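Local coordinates for photosystem II extrinsic protein V (Arthrospira maxima, PDB 1F1C) that serves as an extrinsic lumenal heme c subunit of photosystem II, where it probably helps stabilise the oxygen-evolving complex, at residues 104-107 / 108-111; 18-21 / 22-25; 37-41 / 42-46. All coordinates share one frame; numbering follows the deposited sequence.

Interaction 1. Residues 104-107 / 108-111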
loop_
_atom_site.group_PDB
_atom_site.type_symbol
_atom_site.label_atom_id
_atom_site.label_comp_id
_atom_site.label_asym_id
_atom_site.label_seq_id
_atom_site.Cartn_x
_atom_site.Cartn_y
_atom_site.Cartn_z
ATOM N N ASN A 104 -5.440 -10.280 -14.650
ATOM C CA ASN A 104 -5.847 -11.563 -15.215
ATOM C C ASN A 104 -5.786 -12.713 -14.214
ATOM O O ASN A 104 -5.791 -13.885 -14.603
ATOM C CB ASN A 104 -4.979 -11.906 -16.430
ATOM C CG ASN A 104 -5.131 -10.904 -17.552
ATOM O OD1 ASN A 104 -6.251 -10.547 -17.932
ATOM N ND2 ASN A 104 -4.006 -10.447 -18.098
ATOM N N ILE A 105 -5.728 -12.388 -12.928
ATOM C CA ILE A 105 -5.659 -13.427 -11.914
ATOM C C ILE A 105 -7.030 -14.043 -11.684
ATOM O O ILE A 105 -8.019 -13.334 -11.486
ATOM C CB ILE A 105 -5.121 -12.878 -10.579
ATOM C CG1 ILE A 105 -3.736 -12.254 -10.790
ATOM C CG2 ILE A 105 -5.031 -13.997 -9.561
ATOM C CD1 ILE A 105 -2.685 -13.208 -11.339
ATOM N N SER A 106 -7.075 -15.369 -11.716
ATOM C CA SER A 106 -8.313 -16.104 -11.507
ATOM C C SER A 106 -8.246 -16.868 -10.192
ATOM O O SER A 106 -7.165 -17.042 -9.621
ATOM C CB SER A 106 -8.532 -17.101 -12.645
ATOM O OG SER A 106 -7.529 -18.100 -12.631
ATOM N N GLU A 107 -9.406 -17.321 -9.725
ATOM C CA GLU A 107 -9.505 -18.096 -8.495
ATOM C C GLU A 107 -8.524 -19.258 -8.529
ATOM O O GLU A 107 -7.886 -19.569 -7.523
ATOM C CB GLU A 107 -10.922 -18.644 -8.333
ATOM C CG GLU A 107 -11.938 -17.593 -7.949
ATOM C CD GLU A 107 -11.759 -17.138 -6.524
ATOM O OE1 GLU A 107 -12.433 -16.169 -6.120
ATOM O OE2 GLU A 107 -10.945 -17.759 -5.807
ATOM N N ASP A 108 -8.413 -19.902 -9.687
ATOM C CA ASP A 108 -7.501 -21.022 -9.844
ATOM C C ASP A 108 -6.086 -20.611 -9.459
ATOM O O ASP A 108 -5.379 -21.355 -8.770
ATOM C CB ASP A 108 -7.523 -21.515 -11.289
ATOM C CG ASP A 108 -8.801 -22.257 -11.628
ATOM O OD1 ASP A 108 -8.968 -23.402 -11.158
ATOM O OD2 ASP A 108 -9.645 -21.693 -12.359
ATOM N N ASP A 109 -5.682 -19.419 -9.902
ATOM C CA ASP A 109 -4.352 -18.909 -9.598
ATOM C C ASP A 109 -4.221 -18.639 -8.111
ATOM O O ASP A 109 -3.193 -18.939 -7.510
ATOM C CB ASP A 109 -4.065 -17.615 -10.359
ATOM C CG ASP A 109 -4.166 -17.786 -11.852
ATOM O OD1 ASP A 109 -3.497 -18.682 -12.412
ATOM O OD2 ASP A 109 -4.919 -17.011 -12.468
ATOM N N LEU A 110 -5.265 -18.070 -7.523
ATOM C CA LEU A 110 -5.253 -17.759 -6.105
ATOM C C LEU A 110 -5.063 -19.023 -5.301
ATOM O O LEU A 110 -4.345 -19.044 -4.299
ATOM C CB LEU A 110 -6.556 -17.063 -5.709
ATOM C CG LEU A 110 -6.441 -15.545 -5.543
ATOM C CD1 LEU A 110 -5.381 -14.979 -6.476
ATOM C CD2 LEU A 110 -7.798 -14.905 -5.801
ATOM N N TYR A 111 -5.709 -20.077 -5.769
ATOM C CA TYR A 111 -5.642 -21.392 -5.147
ATOM C C TYR A 111 -4.209 -21.946 -5.245
ATOM O O TYR A 111 -3.687 -22.529 -4.287
ATOM C CB TYR A 111 -6.629 -22.313 -5.873
ATOM C CG TYR A 111 -6.564 -23.779 -5.495
ATOM C CD1 TYR A 111 -7.296 -24.275 -4.415
ATOM C CD2 TYR A 111 -5.823 -24.686 -6.266
ATOM C CE1 TYR A 111 -7.303 -25.651 -4.120
ATOM C CE2 TYR A 111 -5.819 -26.051 -5.980
ATOM C CZ TYR A 111 -6.566 -26.526 -4.912
ATOM O OH TYR A 111 -6.604 -27.879 -4.668
#

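Interaction 2. Residues 18-21 / 22-25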
loop_
_atom_site.group_PDB
_atom_site.type_symbol
_atom_site.label_atom_id
_atom_site.label_comp_id
_atom_site.label_asym_id
_atom_site.label_seq_id
_atom_site.Cartn_x
_atom_site.Cartn_y
_atom_site.Cartn_z
ATOM N N VAL A 18 -5.007 -32.264 -1.605
ATOM C CA VAL A 18 -3.745 -32.633 -2.202
ATOM C C VAL A 18 -3.629 -31.888 -3.517
ATOM O O VAL A 18 -4.380 -32.151 -4.448
ATOM C CB VAL A 18 -3.673 -34.146 -2.451
ATOM C CG1 VAL A 18 -2.271 -34.531 -2.911
ATOM C CG2 VAL A 18 -4.048 -34.898 -1.176
ATOM N N LEU A 19 -2.712 -30.934 -3.589
ATOM C CA LEU A 19 -2.536 -30.190 -4.823
ATOM C C LEU A 19 -1.573 -30.911 -5.744
ATOM O O LEU A 19 -0.676 -31.617 -5.295
ATOM C CB LEU A 19 -2.007 -28.780 -4.546
ATOM C CG LEU A 19 -3.057 -27.735 -4.176
ATOM C CD1 LEU A 19 -3.720 -28.119 -2.859
ATOM C CD2 LEU A 19 -2.394 -26.366 -4.073
ATOM N N SER A 20 -1.772 -30.738 -7.041
ATOM C CA SER A 20 -0.890 -31.364 -8.009
ATOM C C SER A 20 0.361 -30.504 -8.063
ATOM O O SER A 20 0.319 -29.310 -7.762
ATOM C CB SER A 20 -1.533 -31.389 -9.395
ATOM O OG SER A 20 -1.463 -30.101 -9.992
ATOM N N LEU A 21 1.470 -31.112 -8.448
ATOM C CA LEU A 21 2.720 -30.391 -8.561
ATOM C C LEU A 21 2.556 -29.314 -9.624
ATOM O O LEU A 21 3.073 -28.209 -9.479
ATOM C CB LEU A 21 3.853 -31.353 -8.940
ATOM C CG LEU A 21 5.223 -30.707 -9.185
ATOM C CD1 LEU A 21 5.594 -29.831 -7.992
ATOM C CD2 LEU A 21 6.267 -31.781 -9.414
ATOM N N LYS A 22 1.816 -29.629 -10.683
ATOM C CA LYS A 22 1.598 -28.669 -11.761
ATOM C C LYS A 22 1.004 -27.361 -11.244
ATOM O O LYS A 22 1.448 -26.277 -11.623
ATOM C CB LYS A 22 0.675 -29.266 -12.828
ATOM C CG LYS A 22 0.562 -28.414 -14.085
ATOM C CD LYS A 22 -0.306 -29.077 -15.156
ATOM C CE LYS A 22 -1.795 -28.969 -14.843
ATOM N NZ LYS A 22 -2.285 -27.557 -14.864
ATOM N N GLU A 23 0.004 -27.464 -10.375
ATOM C CA GLU A 23 -0.651 -26.287 -9.818
ATOM C C GLU A 23 0.332 -25.441 -9.025
ATOM O O GLU A 23 0.301 -24.208 -9.085
ATOM C CB GLU A 23 -1.817 -26.705 -8.927
ATOM C CG GLU A 23 -2.925 -27.433 -9.679
ATOM C CD GLU A 23 -3.992 -27.984 -8.755
ATOM O OE1 GLU A 23 -3.647 -28.794 -7.867
ATOM O OE2 GLU A 23 -5.171 -27.605 -8.916
ATOM N N ILE A 24 1.208 -26.106 -8.281
ATOM C CA ILE A 24 2.205 -25.410 -7.487
ATOM C C ILE A 24 3.195 -24.672 -8.387
ATOM O O ILE A 24 3.648 -23.577 -8.045
ATOM C CB ILE A 24 2.954 -26.394 -6.567
ATOM C CG1 ILE A 24 1.968 -27.017 -5.576
ATOM C CG2 ILE A 24 4.051 -25.677 -5.815
ATOM C CD1 ILE A 24 2.566 -28.127 -4.745
ATOM N N LYS A 25 3.535 -25.266 -9.530
ATOM C CA LYS A 25 4.456 -24.631 -10.473
ATOM C C LYS A 25 3.819 -23.333 -10.930
ATOM O O LYS A 25 4.497 -22.321 -11.094
ATOM C CB LYS A 25 4.689 -25.518 -11.702
ATOM C CG LYS A 25 5.654 -26.686 -11.509
ATOM C CD LYS A 25 7.087 -26.203 -11.336
ATOM C CE LYS A 25 8.066 -27.373 -11.271
ATOM N NZ LYS A 25 9.471 -26.924 -11.038
#

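Interaction 3. Residues 37-41 / 42-46. With HEC (heme c), chain C.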
loop_
_atom_site.group_PDB
_atom_site.type_symbol
_atom_site.label_atom_id
_atom_site.label_comp_id
_atom_site.label_asym_id
_atom_site.label_seq_id
_atom_site.Cartn_x
_atom_site.Cartn_y
_atom_site.Cartn_z
ATOM N N GLN A 37 8.005 -9.000 -5.268
ATOM C CA GLN A 37 8.481 -7.635 -5.084
ATOM C C GLN A 37 8.625 -7.281 -3.608
ATOM O O GLN A 37 9.559 -6.594 -3.216
ATOM C CB GLN A 37 7.514 -6.661 -5.743
ATOM C CG GLN A 37 7.796 -5.200 -5.449
ATOM C CD GLN A 37 6.622 -4.323 -5.818
ATOM O OE1 GLN A 37 6.133 -4.372 -6.948
ATOM N NE2 GLN A 37 6.152 -3.520 -4.864
ATOM N N CYS A 38 7.696 -7.755 -2.789
ATOM C CA CYS A 38 7.747 -7.456 -1.369
ATOM C C CYS A 38 7.789 -8.730 -0.537
ATOM O O CYS A 38 7.903 -8.671 0.692
ATOM C CB CYS A 38 6.523 -6.637 -0.975
ATOM S SG CYS A 38 6.141 -5.231 -2.079
ATOM N N HIS A 39 7.707 -9.879 -1.203
ATOM C CA HIS A 39 7.708 -11.146 -0.485
ATOM C C HIS A 39 8.700 -12.220 -0.888
ATOM O O HIS A 39 8.531 -13.372 -0.491
ATOM C CB HIS A 39 6.314 -11.758 -0.539
ATOM C CG HIS A 39 5.280 -10.984 0.212
ATOM N ND1 HIS A 39 5.418 -10.658 1.544
ATOM C CD2 HIS A 39 4.053 -10.542 -0.157
ATOM C CE1 HIS A 39 4.319 -10.057 1.963
ATOM N NE2 HIS A 39 3.468 -9.973 0.950
ATOM N N ALA A 40 9.714 -11.880 -1.671
ATOM C CA ALA A 40 10.680 -12.901 -2.062
ATOM C C ALA A 40 11.199 -13.570 -0.784
ATOM O O ALA A 40 11.433 -12.895 0.233
ATOM C CB ALA A 40 11.839 -12.271 -2.842
ATOM N N LEU A 41 11.350 -14.891 -0.832
ATOM C CA LEU A 41 11.840 -15.655 0.311
ATOM C C LEU A 41 10.858 -15.692 1.476
ATOM O O LEU A 41 11.232 -16.028 2.602
ATOM C CB LEU A 41 13.191 -15.106 0.795
ATOM C CG LEU A 41 14.422 -15.765 0.160
ATOM C CD1 LEU A 41 14.521 -15.375 -1.308
ATOM C CD2 LEU A 41 15.677 -15.351 0.918
ATOM N N GLY A 42 9.602 -15.353 1.203
ATOM C CA GLY A 42 8.587 -15.384 2.240
ATOM C C GLY A 42 8.697 -14.277 3.269
ATOM O O GLY A 42 8.191 -14.388 4.384
ATOM N N VAL A 43 9.371 -13.202 2.896
ATOM C CA VAL A 43 9.517 -12.081 3.800
ATOM C C VAL A 43 8.510 -11.016 3.387
ATOM O O VAL A 43 7.769 -11.186 2.414
ATOM C CB VAL A 43 10.932 -11.487 3.714
ATOM C CG1 VAL A 43 11.013 -10.495 2.550
ATOM C CG2 VAL A 43 11.288 -10.831 5.038
ATOM N N THR A 44 8.460 -9.937 4.152
ATOM C CA THR A 44 7.596 -8.820 3.832
ATOM C C THR A 44 8.549 -7.649 3.973
ATOM O O THR A 44 8.851 -7.197 5.079
ATOM C CB THR A 44 6.409 -8.693 4.805
ATOM O OG1 THR A 44 5.485 -9.774 4.584
ATOM C CG2 THR A 44 5.687 -7.371 4.576
ATOM N N ARG A 45 9.047 -7.195 2.830
ATOM C CA ARG A 45 10.018 -6.122 2.773
ATOM C C ARG A 45 9.792 -4.949 3.704
ATOM O O ARG A 45 10.690 -4.588 4.463
ATOM C CB ARG A 45 10.156 -5.609 1.339
ATOM C CG ARG A 45 11.386 -6.136 0.622
ATOM C CD ARG A 45 11.539 -5.511 -0.761
ATOM N NE ARG A 45 12.821 -5.842 -1.382
ATOM C CZ ARG A 45 13.218 -7.076 -1.682
ATOM N NH1 ARG A 45 12.432 -8.114 -1.423
ATOM N NH2 ARG A 45 14.408 -7.274 -2.242
ATOM N N THR A 46 8.602 -4.359 3.653
ATOM C CA THR A 46 8.310 -3.200 4.477
ATOM C C THR A 46 7.605 -3.497 5.792
ATOM O O THR A 46 7.131 -2.587 6.460
ATOM C CB THR A 46 7.497 -2.176 3.680
ATOM O OG1 THR A 46 6.335 -2.815 3.143
ATOM C CG2 THR A 46 8.337 -1.609 2.544
HETATM FE FE HEC C . 1.591 -8.997 0.515
HETATM C CHA HEC C . 0.971 -9.043 3.855
HETATM C CHB HEC C . 0.403 -12.284 0.286
HETATM C CHC HEC C . 1.963 -9.000 -2.870
HETATM C CHD HEC C . 3.182 -6.026 0.797
HETATM N NA HEC C . 0.793 -10.322 1.770
HETATM C C1A HEC C . 0.598 -10.167 3.116
HETATM C C2A HEC C . 0.082 -11.388 3.674
HETATM C C3A HEC C . -0.076 -12.280 2.695
HETATM C C4A HEC C . 0.406 -11.639 1.522
HETATM C CMA HEC C . -0.812 -13.609 2.732
HETATM C CAA HEC C . -0.270 -11.630 5.103
HETATM C CBA HEC C . 1.001 -12.064 5.787
HETATM C CGA HEC C . 0.743 -12.538 7.189
HETATM O O1A HEC C . -0.418 -12.452 7.634
HETATM O O2A HEC C . 1.696 -12.993 7.844
HETATM N NB HEC C . 1.239 -10.314 -0.955
HETATM C C1B HEC C . 0.774 -11.647 -0.872
HETATM C C2B HEC C . 0.587 -12.226 -2.161
HETATM C C3B HEC C . 0.894 -11.261 -3.051
HETATM C C4B HEC C . 1.360 -10.109 -2.313
HETATM C CMB HEC C . 0.154 -13.644 -2.495
HETATM C CAB HEC C . 0.742 -11.366 -4.434
HETATM C CBB HEC C . -0.521 -11.539 -5.030
HETATM N NC HEC C . 2.425 -7.798 -0.742
HETATM C C1C HEC C . 2.514 -7.952 -2.115
HETATM C C2C HEC C . 3.213 -6.865 -2.714
HETATM C C3C HEC C . 3.512 -5.983 -1.717
HETATM C C4C HEC C . 3.053 -6.605 -0.471
HETATM C CMC HEC C . 3.621 -6.744 -4.181
HETATM C CAC HEC C . 4.264 -4.791 -1.881
HETATM C CBC HEC C . 3.826 -3.742 -2.744
HETATM N ND HEC C . 1.939 -7.761 1.997
HETATM C C1D HEC C . 2.573 -6.540 1.941
HETATM C C2D HEC C . 2.614 -5.915 3.219
HETATM C C3D HEC C . 1.995 -6.758 4.069
HETATM C C4D HEC C . 1.600 -7.921 3.320
HETATM C CMD HEC C . 3.412 -4.645 3.594
HETATM C CAD HEC C . 1.678 -6.504 5.546
HETATM C CBD HEC C . 0.344 -5.782 5.738
HETATM C CGD HEC C . -0.022 -5.594 7.208
HETATM O O1D HEC C . -0.295 -6.589 7.903
HETATM O O2D HEC C . -0.032 -4.438 7.675
#

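Interaction 1. Residues 104-107 / 108-111
Asp109 OD2 is gripped by two donors, both from Ser106. The backbone Ser106 N gives a nearly straight bond to Asp109 OD2, 2.8 Å long with 167° at the hydrogen. It comes to the anti lone pair, on the side away from OD1. The hydroxyl Ser106 OG also donates to Asp109 OD2, again over 2.8 Å, but from well above the carboxylate plane. The two bonds therefore arrive from different directions and should limit rotation of the carboxylate. Two torsions make this possible. Asp109 CG stands beside its own backbone N (chi1 -59°), which sends the carboxylate back toward the start of the helix. Ser106 OG lies between backbone N and carbonyl carbon (chi1 65°), where it can lean over the acid.

The main chain adds the first helical bonds. Leu110 N donates to Ser106 O at 3.0 Å, and Tyr111 N to Glu107 O at 2.8 Å. A weak bond also runs from Asp109 N to Ser106 O.

Ile105 supplies the apolar side of the turn. Its CG2 methyl meets Leu110 CD1 at 3.3 Å, tighter than usual for two carbons, and the side chains meet at about a right angle. The same methyl lies 3.8 Å from Asp109 CB, so the aliphatic part of the acid is also packed. Ile105 and Asp109 further touch Val30 of helix 21-34, and Leu110 rests on Ile74 and Lys75 of helix 67-75. Glu107 points elsewhere: its OE1 forms a salt bridge with Lys75.

Ser106 is the N-cap residue. Ile105 just before it and Leu110, the fourth residue of the helix, form a hydrophobic staple across the N-capped start of the C-terminal helix 107-124.

Interaction 2. Residues 18-21 / 22-25
Ser20 N donates to Glu23 OE1 over 2.8 Å, with 166° at the hydrogen. In return Glu23 N donates to Ser20 OG at 3.0 Å. This reciprocal pair is a capping box, with Ser20 as the N-cap of helix 21-34. Glu23 OE1 receives the amide on its anti lone pair, away from OE2. Glu23 CG lies beside its own backbone N (chi1 -63°) and the chain is extended beyond it, so the carboxylate reaches back within the first turn to the N-cap amide. On the way Glu23 CG passes 3.1 Å from Ser20 OG. The hydroxyl also makes a weak bond to Glu23 OE1, which joins the two halves of the box.

Backbone bonds carry the turn onward. Lys25 N donates to Leu21 O over 3.0 Å. Ser20 O receives weak bonds from Glu23 N and Ile24 N.

Leu19, just before the cap, lies against the carboxylate. Its side chain meets that of Glu23 at about a right angle, and its CB is 3.7 Å from Glu23 OE1. Leu19 also packs on Phe8, and Ile24 on Leu119, so the helix start is set against strand 7-9 and helix 107-124. Ile24 points toward the loop before the helix. Its CG1 lies 3.6 Å from Ser20 O and makes a loose apolar contact with Leu19 CB at 4.5 Å.

Interaction 3. Residues 37-41 / 42-46
His39 reaches from the turn at Val43 to the heme iron. It ends the Cys-X-X-Cys-His heme-binding motif of c-type cytochromes, whose cysteines here are Cys35 and Cys38. Its CB lies 3.3 Å from Val43 O, and CG keeps beside the same carbonyl. Next along the ring, ND1 donates to Val43 O over 2.6 Å with 157° at the hydrogen. The oxygen sits at the ring edge, only 5° out of its plane. This bond helps fix the rotation of the imidazole, and probably makes the far nitrogen a better donor to iron. CD2 passes over the pyrrole nitrogen NB of the heme. At the tip, NE2 binds the iron at 2.2 Å; His90 is the other axial ligand.

The loop is folded back to supply that carbonyl. Arg45 N donates to Cys38 O, and Gly42 N to His39 O, each over 2.8 Å. Leu41 and Gly42 both take positive phi values, which lets the chain reverse after Ala40.

Thr44 lies alongside His39, pointing the same way. Its OG1 is bonded to Val50 O, while its CG2 methyl is 3.7 Å from HEC C2D. Thr46 OG1 bonds to Glu88 O of the second subunit, so the loop also takes part in the dimer contact. Arg45 runs back with its chain extended, and its CD rests 3.3 Å from Gln37 O. Cys38 completes the attachment to the heme: its SG is joined covalently to HEC CAC at 1.9 Å.

Overall arrangement
From the N terminus, interaction 2 comes first, where the chain leaves strand 16-18 and enters helix 21-34. Interaction 3 begins in the short helix 36-39, which comes directly after helix 21-34, and turns the chain back beside the heme. Interaction 1 comes last, where the long loop after helix 67-75 enters helix 107-124. Each is a local turn within one continuous stretch. They stand in series, and none nests in or crosses another. In space, interactions 1 and 2 meet: Tyr111 packs on Leu19 and Glu23, so the starts of the two long helices lie together. Interaction 3 is apart, its nearest atoms about 12 Å from interaction 1 and about 14 Å from interaction 2.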